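Local coordinates for protein putative transcriptional regulator (Streptomyces coelicolor A3, PDB 2RA5) that probably acts as a GntR-family, DNA-binding transcriptional regulator whose UTRA domain holds a small dicarboxylic acid in this structure, at residues Thr113-Thr118 against Val133-Arg138; Asn152-Gly157 against Ala224-Thr229; Gly190-Thr195 against Leu210-Arg215. One frame throughout, in Å; residues are numbered along the deposited sequence.

Interaction 1 (Thr113-Thr118 against Val133-Arg138); sequences TVVPAT and VHRIER. With SRT (S,R meso-tartaric acid), chain B.
An antiparallel strand pair at one margin of the UTRA-domain sheet sets T113, V114 and V115 against R135, H134 and V133. It is a worked example of one backbone ladder serving two different faces. T113 and R135 are a hydrogen-bonded pair: T113 N reaches R135 O at 2.8 Å in a nearly straight bond (169°), and R135 N returns to T113 O at 2.7 Å. V115 and V133 form the next such pair, firm from V133 N to V115 O but weak in the other direction.

On the face bearing T113, V115, V133 and R135, the arginine CG stands anti to the backbone N (chi1 -177°), and the side chain runs beside that of T113. The T113 methyl CG2 rests over one guanidinium face, 4.0 Å above its plane and offset toward the rim. V115 CG2 comes to the edge of the same group, 3.3 Å from R135 NH2. A salt bridge within the strand fixes the rotation further, since R135 NE lies 2.8 Å from E137 OE1, which receives it in the guanidinium plane with its anti lone pair. E137 OE2 is hydrogen-bonded to Y149 OH.

The other face is simpler. V114 CG2 lies 3.8 Å from H134 ND1, and a water joins that nitrogen to T113 O. Farther along strand 132-142, R138 enters the tartaric acid pocket. Its NH1 is modelled so close to ligand O2 that the distance is doubtful, whereas R138 NH2 makes a weak, 3.3 Å hydrogen bond to ligand O1.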
loop_
_atom_site.group_PDB
_atom_site.type_symbol
_atom_site.label_atom_id
_atom_site.label_comp_id
_atom_site.label_asym_id
_atom_site.label_seq_id
_atom_site.Cartn_x
_atom_site.Cartn_y
_atom_site.Cartn_z
ATOM N N THR A 113 2.208 14.875 -23.333
ATOM C CA THR A 113 1.603 16.131 -23.703
ATOM C C THR A 113 1.756 17.279 -22.666
ATOM O O THR A 113 2.346 17.139 -21.590
ATOM C CB THR A 113 0.110 15.891 -24.098
ATOM O OG1 THR A 113 -0.458 17.074 -24.684
ATOM C CG2 THR A 113 -0.724 15.416 -22.910
ATOM N N VAL A 114 1.245 18.436 -23.046
ATOM C CA VAL A 114 1.243 19.612 -22.196
ATOM C C VAL A 114 -0.212 20.030 -22.034
ATOM O O VAL A 114 -1.008 19.949 -22.975
ATOM C CB VAL A 114 2.088 20.754 -22.789
ATOM C CG1 VAL A 114 1.872 21.980 -22.017
ATOM C CG2 VAL A 114 3.575 20.414 -22.766
ATOM N N VAL A 115 -0.552 20.499 -20.841
ATOM C CA VAL A 115 -1.929 20.454 -20.374
ATOM C C VAL A 115 -2.108 21.530 -19.293
ATOM O O VAL A 115 -1.153 21.870 -18.599
ATOM C CB VAL A 115 -2.207 19.007 -19.837
ATOM C CG1 VAL A 115 -2.934 19.012 -18.544
ATOM C CG2 VAL A 115 -2.905 18.152 -20.896
ATOM N N PRO A 116 -3.312 22.107 -19.172
ATOM C CA PRO A 116 -3.527 23.085 -18.092
ATOM C C PRO A 116 -3.831 22.398 -16.774
ATOM O O PRO A 116 -4.626 21.469 -16.781
ATOM C CB PRO A 116 -4.761 23.863 -18.575
ATOM C CG PRO A 116 -5.456 22.902 -19.520
ATOM C CD PRO A 116 -4.331 22.230 -20.233
ATOM N N ALA A 117 -3.241 22.843 -15.666
ATOM C CA ALA A 117 -3.484 22.185 -14.381
ATOM C C ALA A 117 -4.924 22.358 -13.869
ATOM O O ALA A 117 -5.447 23.462 -13.824
ATOM C CB ALA A 117 -2.487 22.654 -13.345
ATOM N N THR A 118 -5.573 21.246 -13.536
ATOM C CA THR A 118 -6.856 21.273 -12.835
ATOM C C THR A 118 -6.545 21.610 -11.392
ATOM O O THR A 118 -5.377 21.735 -11.013
ATOM C CB THR A 118 -7.542 19.902 -12.852
ATOM O OG1 THR A 118 -6.657 18.938 -12.267
ATOM C CG2 THR A 118 -7.848 19.479 -14.286
ATOM N N VAL A 133 1.394 22.128 -17.332
ATOM C CA VAL A 133 2.211 21.066 -16.783
ATOM C C VAL A 133 2.358 19.992 -17.847
ATOM O O VAL A 133 1.612 19.966 -18.828
ATOM C CB VAL A 133 1.610 20.497 -15.476
ATOM C CG1 VAL A 133 1.583 21.589 -14.384
ATOM C CG2 VAL A 133 0.225 19.964 -15.732
ATOM N N HIS A 134 3.343 19.125 -17.666
ATOM C CA HIS A 134 3.534 18.016 -18.571
ATOM C C HIS A 134 2.678 16.851 -18.130
ATOM O O HIS A 134 2.695 16.488 -16.963
ATOM C CB HIS A 134 5.002 17.594 -18.573
ATOM C CG HIS A 134 5.933 18.637 -19.140
ATOM N ND1 HIS A 134 6.174 18.742 -20.492
ATOM C CD2 HIS A 134 6.662 19.590 -18.532
ATOM C CE1 HIS A 134 7.032 19.739 -20.689
ATOM N NE2 HIS A 134 7.342 20.268 -19.539
ATOM N N ARG A 135 1.926 16.264 -19.055
ATOM C CA ARG A 135 1.243 15.004 -18.761
ATOM C C ARG A 135 1.813 13.800 -19.533
ATOM O O ARG A 135 1.765 13.737 -20.767
ATOM C CB ARG A 135 -0.273 15.101 -18.978
ATOM C CG ARG A 135 -1.013 13.800 -18.613
ATOM C CD ARG A 135 -2.518 13.933 -18.603
ATOM N NE ARG A 135 -3.129 13.193 -19.697
ATOM C CZ ARG A 135 -3.831 13.744 -20.680
ATOM N NH1 ARG A 135 -4.354 12.984 -21.632
ATOM N NH2 ARG A 135 -4.020 15.056 -20.705
ATOM N N ILE A 136 2.334 12.843 -18.781
ATOM C CA ILE A 136 2.811 11.586 -19.340
ATOM C C ILE A 136 1.906 10.423 -18.935
ATOM O O ILE A 136 1.422 10.347 -17.802
ATOM C CB ILE A 136 4.272 11.290 -18.923
ATOM C CG1 ILE A 136 5.198 12.385 -19.449
ATOM C CG2 ILE A 136 4.718 9.955 -19.478
ATOM C CD1 ILE A 136 6.589 12.311 -18.901
ATOM N N GLU A 137 1.662 9.526 -19.878
ATOM C CA GLU A 137 0.962 8.291 -19.572
ATOM C C GLU A 137 1.746 7.068 -20.081
ATOM O O GLU A 137 2.166 7.027 -21.233
ATOM C CB GLU A 137 -0.456 8.341 -20.134
ATOM C CG GLU A 137 -1.286 9.444 -19.516
ATOM C CD GLU A 137 -2.738 9.403 -19.932
ATOM O OE1 GLU A 137 -3.402 10.462 -19.875
ATOM O OE2 GLU A 137 -3.222 8.321 -20.322
ATOM N N ARG A 138 1.972 6.097 -19.199
ATOM C CA ARG A 138 2.675 4.863 -19.557
ATOM C C ARG A 138 1.877 3.615 -19.182
ATOM O O ARG A 138 1.216 3.566 -18.143
ATOM C CB ARG A 138 4.039 4.734 -18.871
ATOM C CG ARG A 138 5.065 5.779 -19.190
ATOM C CD ARG A 138 5.431 6.497 -17.895
ATOM N NE ARG A 138 6.657 6.021 -17.269
ATOM C CZ ARG A 138 6.959 6.222 -15.991
ATOM N NH1 ARG A 138 8.097 5.762 -15.485
ATOM N NH2 ARG A 138 6.104 6.872 -15.213
HETATM O O1 SRT B . 6.941 6.679 -12.017
HETATM O O11 SRT B . 6.522 4.806 -10.894
HETATM C C1 SRT B . 7.206 5.478 -11.727
HETATM C C2 SRT B . 8.364 4.797 -12.435
HETATM O O2 SRT B . 9.045 5.734 -13.277
HETATM C C3 SRT B . 9.319 4.095 -11.447
HETATM O O3 SRT B . 10.087 3.057 -12.073
HETATM C C4 SRT B . 10.285 5.064 -10.841
HETATM O O4 SRT B . 11.421 5.247 -11.374
HETATM O O41 SRT B . 9.872 5.636 -9.811
HETATM O O HOH W 1 5.139 16.230 -21.813
#

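Interaction 2 (Asn152-Gly157 against Ala224-Thr229); sequences NYLPPG and AVEFGT
Y153 and F227 meet twice, through backbone and through rings, in this buried antiparallel pair of UTRA-domain strands. Y153 N donates to F227 O at 2.8 Å, and F227 N to Y153 O at 3.0 Å. Beside these bonds the two side chains lie side by side and point the same way. Y153 CG sits beside its own backbone N (chi1 -60°) and F227 CG anti to its own (chi1 175°), and Y153 CD1 comes 3.8 Å from F227 CD2. T229 CG2 adds a methyl near the tyrosine ring plane.

Past this pair the strands part at P155, whose CD packs 3.2 Å from V225 O, while L154 CD2 touches E226 CG. A classic beta bulge places V225 and E226 together opposite T217 of strand 209-218. The E226 chain bends at chi2, and T217 OG1 is hydrogen-bonded to its OE1.

Farther out, the aromatic face of Y153 and F227 is covered by I121, A124 and L125 of helix 119-125. The opposite face, with L154 and E226, packs on L171 and M175 of helix 171-177, while strands 132-142 and 209-218 flank the pair in the sheet.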
loop_
_atom_site.group_PDB
_atom_site.type_symbol
_atom_site.label_atom_id
_atom_site.label_comp_id
_atom_site.label_asym_id
_atom_site.label_seq_id
_atom_site.Cartn_x
_atom_site.Cartn_y
_atom_site.Cartn_z
ATOM N N ASN A 152 1.609 10.582 -15.058
ATOM C CA ASN A 152 2.411 11.553 -14.308
ATOM C C ASN A 152 2.339 13.003 -14.792
ATOM O O ASN A 152 2.153 13.279 -15.978
ATOM C CB ASN A 152 3.879 11.097 -14.180
ATOM C CG ASN A 152 4.010 9.727 -13.519
ATOM O OD1 ASN A 152 4.228 9.612 -12.313
ATOM N ND2 ASN A 152 3.839 8.687 -14.302
ATOM N N TYR A 153 2.487 13.928 -13.852
ATOM C CA TYR A 153 2.474 15.346 -14.167
ATOM C C TYR A 153 3.717 15.994 -13.638
ATOM O O TYR A 153 4.069 15.810 -12.479
ATOM C CB TYR A 153 1.255 16.003 -13.543
ATOM C CG TYR A 153 -0.040 15.405 -14.036
ATOM C CD1 TYR A 153 -0.618 14.315 -13.385
ATOM C CD2 TYR A 153 -0.687 15.926 -15.150
ATOM C CE1 TYR A 153 -1.805 13.768 -13.827
ATOM C CE2 TYR A 153 -1.872 15.381 -15.606
ATOM C CZ TYR A 153 -2.429 14.300 -14.938
ATOM O OH TYR A 153 -3.610 13.748 -15.376
ATOM N N LEU A 154 4.400 16.736 -14.496
ATOM C CA LEU A 154 5.579 17.469 -14.075
ATOM C C LEU A 154 5.387 18.966 -14.300
ATOM O O LEU A 154 4.738 19.383 -15.260
ATOM C CB LEU A 154 6.853 17.009 -14.795
ATOM C CG LEU A 154 7.215 15.563 -15.130
ATOM C CD1 LEU A 154 8.670 15.330 -14.720
ATOM C CD2 LEU A 154 6.307 14.598 -14.449
ATOM N N PRO A 155 5.944 19.781 -13.396
ATOM C CA PRO A 155 5.937 21.225 -13.608
ATOM C C PRO A 155 6.877 21.592 -14.758
ATOM O O PRO A 155 7.760 20.814 -15.105
ATOM C CB PRO A 155 6.447 21.780 -12.275
ATOM C CG PRO A 155 7.234 20.687 -11.658
ATOM C CD PRO A 155 6.683 19.386 -12.181
ATOM N N PRO A 156 6.680 22.778 -15.346
ATOM C CA PRO A 156 7.462 23.216 -16.508
ATOM C C PRO A 156 8.968 23.314 -16.261
ATOM O O PRO A 156 9.399 23.678 -15.166
ATOM C CB PRO A 156 6.912 24.621 -16.794
ATOM C CG PRO A 156 5.591 24.714 -16.070
ATOM C CD PRO A 156 5.693 23.786 -14.910
ATOM N N GLY A 157 9.753 23.009 -17.291
ATOM C CA GLY A 157 11.179 23.294 -17.289
ATOM C C GLY A 157 11.975 22.553 -16.241
ATOM O O GLY A 157 12.745 23.143 -15.485
ATOM N N ALA A 224 7.387 20.405 -5.185
ATOM C CA ALA A 224 6.924 19.238 -5.925
ATOM C C ALA A 224 7.620 19.205 -7.266
ATOM O O ALA A 224 7.837 20.220 -7.910
ATOM C CB ALA A 224 5.421 19.232 -6.102
ATOM N N VAL A 225 7.977 18.010 -7.684
ATOM C CA VAL A 225 8.804 17.860 -8.850
ATOM C C VAL A 225 8.035 16.896 -9.783
ATOM O O VAL A 225 8.237 16.860 -11.000
ATOM C CB VAL A 225 10.247 17.422 -8.368
ATOM C CG1 VAL A 225 10.513 15.930 -8.506
ATOM C CG2 VAL A 225 11.315 18.253 -9.006
ATOM N N GLU A 226 7.090 16.173 -9.193
ATOM C CA GLU A 226 6.376 15.124 -9.892
ATOM C C GLU A 226 5.131 14.727 -9.092
ATOM O O GLU A 226 5.168 14.614 -7.866
ATOM C CB GLU A 226 7.305 13.910 -10.094
ATOM C CG GLU A 226 6.662 12.720 -10.808
ATOM C CD GLU A 226 5.908 11.765 -9.869
ATOM O OE1 GLU A 226 6.252 11.671 -8.671
ATOM O OE2 GLU A 226 4.969 11.085 -10.334
ATOM N N PHE A 227 4.024 14.546 -9.799
ATOM C CA PHE A 227 2.810 13.992 -9.225
ATOM C C PHE A 227 2.335 12.815 -10.071
ATOM O O PHE A 227 2.161 12.929 -11.283
ATOM C CB PHE A 227 1.716 15.036 -9.201
ATOM C CG PHE A 227 0.385 14.507 -8.730
ATOM C CD1 PHE A 227 0.243 14.001 -7.444
ATOM C CD2 PHE A 227 -0.730 14.525 -9.563
ATOM C CE1 PHE A 227 -0.988 13.526 -6.985
ATOM C CE2 PHE A 227 -1.971 14.044 -9.112
ATOM C CZ PHE A 227 -2.098 13.550 -7.820
ATOM N N GLY A 228 2.099 11.685 -9.430
ATOM C CA GLY A 228 1.696 10.503 -10.156
ATOM C C GLY A 228 0.384 9.966 -9.645
ATOM O O GLY A 228 0.079 10.008 -8.453
ATOM N N THR A 229 -0.408 9.464 -10.574
ATOM C CA THR A 229 -1.681 8.855 -10.238
ATOM C C THR A 229 -1.737 7.535 -11.014
ATOM O O THR A 229 -1.780 7.518 -12.245
ATOM C CB THR A 229 -2.869 9.839 -10.519
ATOM O OG1 THR A 229 -4.050 9.400 -9.844
ATOM C CG2 THR A 229 -3.139 10.040 -12.028
#

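Interaction 3 (Gly190-Thr195 against Leu210-Arg215); sequences GARAAT and LLTMER. With SRT (S,R meso-tartaric acid), chain B.
Two torsions bring T212 and R192 together. In T212 chi1 (70°) puts OG1 between the backbone N and the carbonyl carbon, which leaves CG2 beside the N, and in R192 a bend at chi3 (-72°) turns NE out of line with the rest of its chain. The side chains cross at about a right angle, with T212 CG2 over one face of the R192 guanidinium, 3.8 Å above the plane and offset toward its rim, and also 3.9 Å from R192 CB. The charged end looks elsewhere for its main partner: R192 NH2 forms a salt bridge with E198 of helix 196-202.

The backbones are joined by a regular four-bond ladder. G190 exchanges hydrogen bonds with T212, and R192 with L210. L210 N donates to R192 O at 2.7 Å, and T212 N to G190 O at 2.7 Å. Where strand 184-193 ends, A194 CB packs 3.5 Å from L210 CG, and L202 of helix 196-202 also touches this leucine. On the reverse face, L211 CD1 lies 3.6 Å from G190 O.

Farther along strand 209-218, R215 NH1 donates to O1 of the tartaric acid at 2.9 Å, and its bond to ligand O11 is weak. A191 packs on A191 of the second subunit, and L211 on G190 of that subunit. The arrangement is thus an antiparallel edge pair of the UTRA sheet, with the second subunit packed on the face bearing A191 and L211, one residue from each strand, and an arginine of the ligand pocket on its inner strand.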
loop_
_atom_site.group_PDB
_atom_site.type_symbol
_atom_site.label_atom_id
_atom_site.label_comp_id
_atom_site.label_asym_id
_atom_site.label_seq_id
_atom_site.Cartn_x
_atom_site.Cartn_y
_atom_site.Cartn_z
ATOM N N GLY A 190 -4.567 2.946 -2.196
ATOM C CA GLY A 190 -5.980 2.616 -2.076
ATOM C C GLY A 190 -6.464 1.613 -3.110
ATOM O O GLY A 190 -5.672 1.003 -3.844
ATOM N N ALA A 191 -7.779 1.431 -3.163
ATOM C CA ALA A 191 -8.383 0.481 -4.100
ATOM C C ALA A 191 -9.687 1.052 -4.633
ATOM O O ALA A 191 -10.436 1.691 -3.887
ATOM C CB ALA A 191 -8.634 -0.874 -3.426
ATOM N N ARG A 192 -9.959 0.798 -5.911
ATOM C CA ARG A 192 -11.146 1.324 -6.596
ATOM C C ARG A 192 -11.744 0.290 -7.544
ATOM O O ARG A 192 -11.038 -0.598 -8.041
ATOM C CB ARG A 192 -10.785 2.563 -7.434
ATOM C CG ARG A 192 -11.057 3.891 -6.782
ATOM C CD ARG A 192 -11.298 4.953 -7.848
ATOM N NE ARG A 192 -10.078 5.336 -8.561
ATOM C CZ ARG A 192 -9.757 4.933 -9.792
ATOM N NH1 ARG A 192 -8.620 5.343 -10.349
ATOM N NH2 ARG A 192 -10.568 4.123 -10.469
ATOM N N ALA A 193 -13.039 0.425 -7.818
ATOM C CA ALA A 193 -13.618 -0.233 -8.982
ATOM C C ALA A 193 -13.211 0.565 -10.218
ATOM O O ALA A 193 -13.348 1.786 -10.248
ATOM C CB ALA A 193 -15.123 -0.315 -8.876
ATOM N N ALA A 194 -12.695 -0.134 -11.222
ATOM C CA ALA A 194 -12.212 0.496 -12.444
ATOM C C ALA A 194 -13.361 0.947 -13.321
ATOM O O ALA A 194 -14.317 0.203 -13.529
ATOM C CB ALA A 194 -11.335 -0.468 -13.214
ATOM N N THR A 195 -13.265 2.160 -13.850
ATOM C CA THR A 195 -14.233 2.599 -14.844
ATOM C C THR A 195 -13.801 2.109 -16.227
ATOM O O THR A 195 -12.663 1.677 -16.408
ATOM C CB THR A 195 -14.454 4.127 -14.812
ATOM O OG1 THR A 195 -14.851 4.587 -16.111
ATOM C CG2 THR A 195 -13.186 4.846 -14.366
ATOM N N LEU A 210 -9.252 -2.438 -8.733
ATOM C CA LEU A 210 -7.896 -2.055 -9.106
ATOM C C LEU A 210 -7.141 -1.543 -7.894
ATOM O O LEU A 210 -7.736 -0.977 -6.966
ATOM C CB LEU A 210 -7.902 -0.976 -10.188
ATOM C CG LEU A 210 -8.310 -1.292 -11.629
ATOM C CD1 LEU A 210 -7.900 -0.124 -12.514
ATOM C CD2 LEU A 210 -7.703 -2.580 -12.153
ATOM N N LEU A 211 -5.829 -1.739 -7.904
ATOM C CA LEU A 211 -4.987 -1.177 -6.863
ATOM C C LEU A 211 -4.635 0.230 -7.319
ATOM O O LEU A 211 -4.246 0.442 -8.464
ATOM C CB LEU A 211 -3.732 -2.031 -6.675
ATOM C CG LEU A 211 -2.832 -1.859 -5.439
ATOM C CD1 LEU A 211 -3.624 -1.904 -4.135
ATOM C CD2 LEU A 211 -1.759 -2.933 -5.444
ATOM N N THR A 212 -4.809 1.202 -6.442
ATOM C CA THR A 212 -4.472 2.560 -6.823
ATOM C C THR A 212 -3.392 3.147 -5.936
ATOM O O THR A 212 -3.276 2.818 -4.754
ATOM C CB THR A 212 -5.690 3.498 -6.774
ATOM O OG1 THR A 212 -6.066 3.712 -5.409
ATOM C CG2 THR A 212 -6.866 2.931 -7.577
HETATM N N MSE A 213 -2.604 4.036 -6.515
HETATM C CA MSE A 213 -1.719 4.831 -5.700
HETATM C C MSE A 213 -1.482 6.253 -6.246
HETATM O O MSE A 213 -1.464 6.505 -7.459
HETATM C CB MSE A 213 -0.435 4.058 -5.452
HETATM C CG MSE A 213 0.709 4.402 -6.337
HETATM SE SE MSE A 213 2.091 5.266 -5.289
HETATM C CE MSE A 213 3.575 5.026 -6.537
ATOM N N GLU A 214 -1.363 7.193 -5.323
ATOM C CA GLU A 214 -1.071 8.577 -5.670
ATOM C C GLU A 214 0.200 8.981 -4.953
ATOM O O GLU A 214 0.389 8.650 -3.785
ATOM C CB GLU A 214 -2.216 9.499 -5.264
ATOM C CG GLU A 214 -3.397 9.518 -6.216
ATOM C CD GLU A 214 -4.535 10.377 -5.687
ATOM O OE1 GLU A 214 -4.260 11.339 -4.937
ATOM O OE2 GLU A 214 -5.706 10.082 -6.007
ATOM N N ARG A 215 1.078 9.680 -5.659
ATOM C CA ARG A 215 2.349 10.058 -5.078
ATOM C C ARG A 215 2.746 11.480 -5.480
ATOM O O ARG A 215 2.570 11.873 -6.636
ATOM C CB ARG A 215 3.409 9.046 -5.523
ATOM C CG ARG A 215 4.843 9.414 -5.221
ATOM C CD ARG A 215 5.791 8.513 -5.991
ATOM N NE ARG A 215 5.693 8.660 -7.452
ATOM C CZ ARG A 215 6.136 7.754 -8.326
ATOM N NH1 ARG A 215 6.017 7.959 -9.636
ATOM N NH2 ARG A 215 6.699 6.630 -7.893
HETATM O O1 SRT B . 6.941 6.679 -12.017
HETATM O O11 SRT B . 6.522 4.806 -10.894
HETATM C C1 SRT B . 7.206 5.478 -11.727
HETATM C C2 SRT B . 8.364 4.797 -12.435
HETATM O O2 SRT B . 9.045 5.734 -13.277
HETATM C C3 SRT B . 9.319 4.095 -11.447
HETATM O O3 SRT B . 10.087 3.057 -12.073
HETATM C C4 SRT B . 10.285 5.064 -10.841
HETATM O O4 SRT B . 11.421 5.247 -11.374
HETATM O O41 SRT B . 9.872 5.636 -9.811
#

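How the interactions relate
The three contacts sample one six-stranded antiparallel sheet, all within the UTRA domain. Interactions 1 and 3 lie at its two margins, about 20 Å apart between centres, and each joins strands separated in sequence by a short helix, 119-125 or 196-202. Interaction 2 bridges the middle, its centre about 8 Å from that of interaction 1 and about 19 Å from that of interaction 3. Along the chain interaction 1 comes first, and interaction 3 falls between the two segments of interaction 2. Strands 132-142 and 145-154 join the first two contacts, strands 224-232 and 209-218 the last two. R138 and R215, one from each margin pair, converge on the same tartaric acid, with N152 close by, so strands from both halves of the sheet line one ligand pocket.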